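Local coordinates for protein biotin transporter BioY (PDB 4DVE) that binds biotin within the membrane and probably serves as the substrate-specific S component of an energy-coupling factor (ECF) ABC transporter, at residues Val140-Leu151 and Ser162-Asp173. Residues are numbered along the deposited sequence; the frame is centred on the assembly and turned at random.
With BTN (biotin), chain D.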
loop_
_atom_site.group_PDB
_atom_site.type_symbol
_atom_site.label_atom_id
_atom_site.label_comp_id
_atom_site.label_asym_id
_atom_site.label_seq_id
_atom_site.Cartn_x
_atom_site.Cartn_y
_atom_site.Cartn_z
ATOM N N VAL A 140 -0.489 3.532 6.899
ATOM C CA VAL A 140 -1.774 3.851 7.508
ATOM C C VAL A 140 -1.926 5.364 7.743
ATOM O O VAL A 140 -2.775 5.980 7.108
ATOM C CB VAL A 140 -2.033 3.049 8.801
ATOM C CG1 VAL A 140 -3.399 3.436 9.398
ATOM C CG2 VAL A 140 -1.934 1.543 8.507
ATOM N N ILE A 141 -1.076 5.961 8.583
ATOM C CA ILE A 141 -1.222 7.367 8.957
ATOM C C ILE A 141 -0.996 8.341 7.779
ATOM O O ILE A 141 -1.851 9.214 7.516
ATOM C CB ILE A 141 -0.333 7.775 10.159
ATOM C CG1 ILE A 141 -0.585 6.858 11.383
ATOM C CG2 ILE A 141 -0.606 9.237 10.491
ATOM C CD1 ILE A 141 -2.041 6.782 11.876
ATOM N N PHE A 142 0.138 8.179 7.084
ATOM C CA PHE A 142 0.464 8.959 5.871
ATOM C C PHE A 142 -0.654 8.839 4.825
ATOM O O PHE A 142 -1.201 9.841 4.375
ATOM C CB PHE A 142 1.794 8.476 5.261
ATOM C CG PHE A 142 2.100 9.054 3.904
ATOM C CD1 PHE A 142 2.399 10.422 3.762
ATOM C CD2 PHE A 142 2.088 8.259 2.779
ATOM C CE1 PHE A 142 2.700 10.951 2.516
ATOM C CE2 PHE A 142 2.370 8.781 1.533
ATOM C CZ PHE A 142 2.680 10.122 1.393
ATOM N N VAL A 143 -1.013 7.613 4.468
ATOM C CA VAL A 143 -2.081 7.365 3.494
ATOM C C VAL A 143 -3.437 8.000 3.863
ATOM O O VAL A 143 -4.028 8.736 3.038
ATOM C CB VAL A 143 -2.225 5.858 3.204
ATOM C CG1 VAL A 143 -3.496 5.537 2.394
ATOM C CG2 VAL A 143 -0.938 5.338 2.520
ATOM N N ASP A 144 -3.892 7.771 5.098
ATOM C CA ASP A 144 -5.202 8.225 5.541
ATOM C C ASP A 144 -5.244 9.762 5.710
ATOM O O ASP A 144 -6.238 10.394 5.387
ATOM C CB ASP A 144 -5.678 7.474 6.808
ATOM C CG ASP A 144 -5.858 5.944 6.582
ATOM O OD1 ASP A 144 -5.610 5.456 5.456
ATOM O OD2 ASP A 144 -6.181 5.201 7.559
ATOM N N PHE A 145 -4.137 10.354 6.118
ATOM C CA PHE A 145 -4.004 11.803 6.192
ATOM C C PHE A 145 -4.055 12.488 4.826
ATOM O O PHE A 145 -4.857 13.416 4.619
ATOM C CB PHE A 145 -2.713 12.157 6.923
ATOM C CG PHE A 145 -2.572 13.586 7.189
ATOM C CD1 PHE A 145 -3.390 14.201 8.138
ATOM C CD2 PHE A 145 -1.689 14.350 6.461
ATOM C CE1 PHE A 145 -3.291 15.559 8.391
ATOM C CE2 PHE A 145 -1.575 15.710 6.717
ATOM C CZ PHE A 145 -2.380 16.318 7.673
ATOM N N VAL A 146 -3.230 12.040 3.880
ATOM C CA VAL A 146 -3.314 12.591 2.516
ATOM C C VAL A 146 -4.718 12.371 1.903
ATOM O O VAL A 146 -5.270 13.266 1.255
ATOM C CB VAL A 146 -2.211 12.034 1.564
ATOM C CG1 VAL A 146 -2.357 12.601 0.147
ATOM C CG2 VAL A 146 -0.806 12.367 2.119
ATOM N N GLY A 147 -5.254 11.173 2.076
ATOM C CA GLY A 147 -6.598 10.840 1.628
ATOM C C GLY A 147 -7.669 11.776 2.190
ATOM O O GLY A 147 -8.540 12.236 1.436
ATOM N N ALA A 148 -7.585 12.046 3.496
ATOM C CA ALA A 148 -8.518 12.913 4.211
ATOM C C ALA A 148 -8.440 14.364 3.725
ATOM O O ALA A 148 -9.475 15.049 3.559
ATOM C CB ALA A 148 -8.274 12.828 5.729
ATOM N N ILE A 149 -7.226 14.831 3.441
ATOM C CA ILE A 149 -7.048 16.193 2.934
ATOM C C ILE A 149 -7.617 16.340 1.534
ATOM O O ILE A 149 -8.351 17.307 1.215
ATOM C CB ILE A 149 -5.574 16.616 2.989
ATOM C CG1 ILE A 149 -5.137 16.744 4.440
ATOM C CG2 ILE A 149 -5.321 17.961 2.298
ATOM C CD1 ILE A 149 -3.628 16.798 4.550
ATOM N N TRP A 150 -7.297 15.385 0.685
ATOM C CA TRP A 150 -7.810 15.386 -0.671
ATOM C C TRP A 150 -9.319 15.335 -0.696
ATOM O O TRP A 150 -9.962 16.115 -1.397
ATOM C CB TRP A 150 -7.251 14.204 -1.416
ATOM C CG TRP A 150 -7.731 14.081 -2.823
ATOM C CD1 TRP A 150 -8.964 13.635 -3.283
ATOM C CD2 TRP A 150 -6.947 14.320 -4.018
ATOM N NE1 TRP A 150 -9.017 13.643 -4.649
ATOM C CE2 TRP A 150 -7.826 14.029 -5.153
ATOM C CE3 TRP A 150 -5.635 14.721 -4.261
ATOM C CZ2 TRP A 150 -7.385 14.146 -6.468
ATOM C CZ3 TRP A 150 -5.204 14.838 -5.593
ATOM C CH2 TRP A 150 -6.061 14.562 -6.669
ATOM N N LEU A 151 -9.883 14.430 0.094
ATOM C CA LEU A 151 -11.319 14.325 0.243
ATOM C C LEU A 151 -11.988 15.652 0.616
ATOM O O LEU A 151 -12.982 16.034 0.011
ATOM C CB LEU A 151 -11.663 13.251 1.272
ATOM C CG LEU A 151 -13.143 13.058 1.585
ATOM C CD1 LEU A 151 -13.941 12.584 0.359
ATOM C CD2 LEU A 151 -13.265 12.148 2.804
ATOM N N SER A 162 -13.608 15.584 7.682
ATOM C CA SER A 162 -12.927 14.553 6.915
ATOM C C SER A 162 -11.931 13.786 7.798
ATOM O O SER A 162 -11.909 12.548 7.789
ATOM C CB SER A 162 -12.197 15.184 5.734
ATOM O OG SER A 162 -11.596 14.177 4.952
ATOM N N LEU A 163 -11.132 14.520 8.575
ATOM C CA LEU A 163 -10.129 13.896 9.421
ATOM C C LEU A 163 -10.756 12.974 10.473
ATOM O O LEU A 163 -10.299 11.840 10.676
ATOM C CB LEU A 163 -9.265 14.959 10.108
ATOM C CG LEU A 163 -8.300 15.688 9.182
ATOM C CD1 LEU A 163 -7.787 16.959 9.897
ATOM C CD2 LEU A 163 -7.157 14.755 8.784
ATOM N N ILE A 164 -11.803 13.454 11.122
ATOM C CA ILE A 164 -12.521 12.659 12.120
ATOM C C ILE A 164 -13.228 11.430 11.522
ATOM O O ILE A 164 -13.181 10.331 12.105
ATOM C CB ILE A 164 -13.537 13.518 12.896
ATOM C CG1 ILE A 164 -12.802 14.498 13.808
ATOM C CG2 ILE A 164 -14.452 12.635 13.730
ATOM C CD1 ILE A 164 -13.737 15.500 14.489
ATOM N N SER A 165 -13.850 11.612 10.361
ATOM C CA SER A 165 -14.529 10.524 9.652
ATOM C C SER A 165 -13.545 9.405 9.268
ATOM O O SER A 165 -13.909 8.218 9.245
ATOM C CB SER A 165 -15.227 11.044 8.387
ATOM O OG SER A 165 -16.240 11.967 8.716
ATOM N N ASN A 166 -12.306 9.786 9.000
ATOM C CA ASN A 166 -11.279 8.817 8.657
ATOM C C ASN A 166 -10.842 7.897 9.792
ATOM O O ASN A 166 -10.201 6.890 9.547
ATOM C CB ASN A 166 -10.078 9.504 8.019
ATOM C CG ASN A 166 -10.260 9.644 6.518
ATOM O OD1 ASN A 166 -11.054 10.484 6.021
ATOM N ND2 ASN A 166 -9.624 8.773 5.796
ATOM N N LEU A 167 -11.225 8.222 11.023
ATOM C CA LEU A 167 -10.995 7.334 12.152
ATOM C C LEU A 167 -11.689 5.982 11.969
ATOM O O LEU A 167 -11.188 4.957 12.453
ATOM C CB LEU A 167 -11.451 8.003 13.450
ATOM C CG LEU A 167 -10.594 9.203 13.909
ATOM C CD1 LEU A 167 -11.220 9.952 15.107
ATOM C CD2 LEU A 167 -9.176 8.744 14.216
ATOM N N VAL A 168 -12.799 5.972 11.234
ATOM C CA VAL A 168 -13.485 4.740 10.839
ATOM C C VAL A 168 -12.565 3.714 10.159
ATOM O O VAL A 168 -12.837 2.521 10.263
ATOM C CB VAL A 168 -14.708 5.004 9.904
ATOM C CG1 VAL A 168 -14.288 5.228 8.440
ATOM C CG2 VAL A 168 -15.707 3.878 9.983
ATOM N N PHE A 169 -11.511 4.181 9.472
ATOM C CA PHE A 169 -10.575 3.293 8.767
ATOM C C PHE A 169 -9.493 2.692 9.647
ATOM O O PHE A 169 -8.860 1.710 9.235
ATOM C CB PHE A 169 -9.923 3.989 7.568
ATOM C CG PHE A 169 -10.914 4.476 6.559
ATOM C CD1 PHE A 169 -11.890 3.615 6.050
ATOM C CD2 PHE A 169 -10.917 5.801 6.165
ATOM C CE1 PHE A 169 -12.858 4.083 5.167
ATOM C CE2 PHE A 169 -11.863 6.265 5.273
ATOM C CZ PHE A 169 -12.847 5.410 4.777
ATOM N N ILE A 170 -9.297 3.250 10.843
ATOM C CA ILE A 170 -8.146 2.915 11.670
ATOM C C ILE A 170 -8.121 1.449 12.167
ATOM O O ILE A 170 -7.093 0.792 12.073
ATOM C CB ILE A 170 -7.980 3.905 12.858
ATOM C CG1 ILE A 170 -7.578 5.299 12.336
ATOM C CG2 ILE A 170 -6.973 3.376 13.910
ATOM C CD1 ILE A 170 -6.243 5.374 11.608
ATOM N N PRO A 171 -9.246 0.939 12.686
ATOM C CA PRO A 171 -9.240 -0.447 13.174
ATOM C C PRO A 171 -8.892 -1.478 12.098
ATOM O O PRO A 171 -8.057 -2.387 12.336
ATOM C CB PRO A 171 -10.674 -0.670 13.681
ATOM C CG PRO A 171 -11.298 0.673 13.762
ATOM C CD PRO A 171 -10.522 1.635 12.930
ATOM N N GLY A 172 -9.530 -1.334 10.940
ATOM C CA GLY A 172 -9.265 -2.197 9.787
ATOM C C GLY A 172 -7.839 -1.987 9.264
ATOM O O GLY A 172 -7.152 -2.950 8.925
ATOM N N ASP A 173 -7.376 -0.740 9.234
ATOM C CA ASP A 173 -6.013 -0.454 8.756
ATOM C C ASP A 173 -4.918 -0.997 9.699
ATOM O O ASP A 173 -3.867 -1.468 9.212
ATOM C CB ASP A 173 -5.801 1.021 8.434
ATOM C CG ASP A 173 -6.572 1.473 7.174
ATOM O OD1 ASP A 173 -7.130 0.605 6.453
ATOM O OD2 ASP A 173 -6.657 2.710 6.907
HETATM C C11 BTN D . -10.334 3.317 -4.541
HETATM O O11 BTN D . -10.375 2.117 -4.898
HETATM O O12 BTN D . -10.957 4.174 -5.183
HETATM C C10 BTN D . -9.503 3.760 -3.322
HETATM C C9 BTN D . -10.224 3.551 -1.989
HETATM C C8 BTN D . -9.363 4.079 -0.817
HETATM C C7 BTN D . -9.916 3.608 0.537
HETATM C C2 BTN D . -9.076 4.076 1.712
HETATM S S1 BTN D . -7.461 3.278 1.709
HETATM C C6 BTN D . -7.212 3.708 3.418
HETATM C C5 BTN D . -8.587 3.645 4.128
HETATM N N1 BTN D . -8.825 2.334 4.674
HETATM C C3 BTN D . -9.837 1.702 4.087
HETATM O O3 BTN D . -10.245 0.576 4.376
HETATM N N2 BTN D . -10.345 2.511 3.142
HETATM C C4 BTN D . -9.688 3.792 3.077
#
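Two aspartates, Asp144 and Asp173, approach from opposite directions beside N1 of biotin's ureido ring, their OD2 atoms 2.6 Å apart and their carboxylate planes turned 47° against each other. Oxygens this close suggest that one of the two acids probably holds a proton, which would ease the repulsion expected of two buried like charges. Asp173 also has partners beyond this pair: its OD1 forms a salt bridge with Lys176, takes a hydrogen bond from Asn52 and receives biotin N1 at 3.0 Å, with an N-H...O angle of 160°; the second N1 bond, to OD2, is weak. Asp144 OD1 instead lies 3.1 Å from biotin C6. Apolar groups pack beside the acids, Val140 CG1 resting 3.5 Å from Asp173 CB while Ile170 CD1 touches both Val140 and Asp144. Phe169 lays one ring face on the ureido ring, with ligand C4 3.6 Å above the ring centre, and Val168 CG1 covers the opposite face. An alanine in place of Phe169 would probably strip the ureido ring of its flat aromatic cover and open a gap beside it, leaving it held mainly by hydrogen bonds. Farther along, chi1 of -177° swings the Ser162 hydroxyl toward the neighbouring helix, where OG donates to Ala148 O at 2.7 Å, oblique to the C=O bond. Leu163 CD2 fits between Ala148 CB and the Phe145 ring. Thus helix 128-155, the start of helix 170-189 and the irregular 166-169 link form one acid-lined, aromatic-walled end of this S component's intramembrane biotin pocket, where Ser99, Pro47 and Ile49 also hydrogen-bond the ligand.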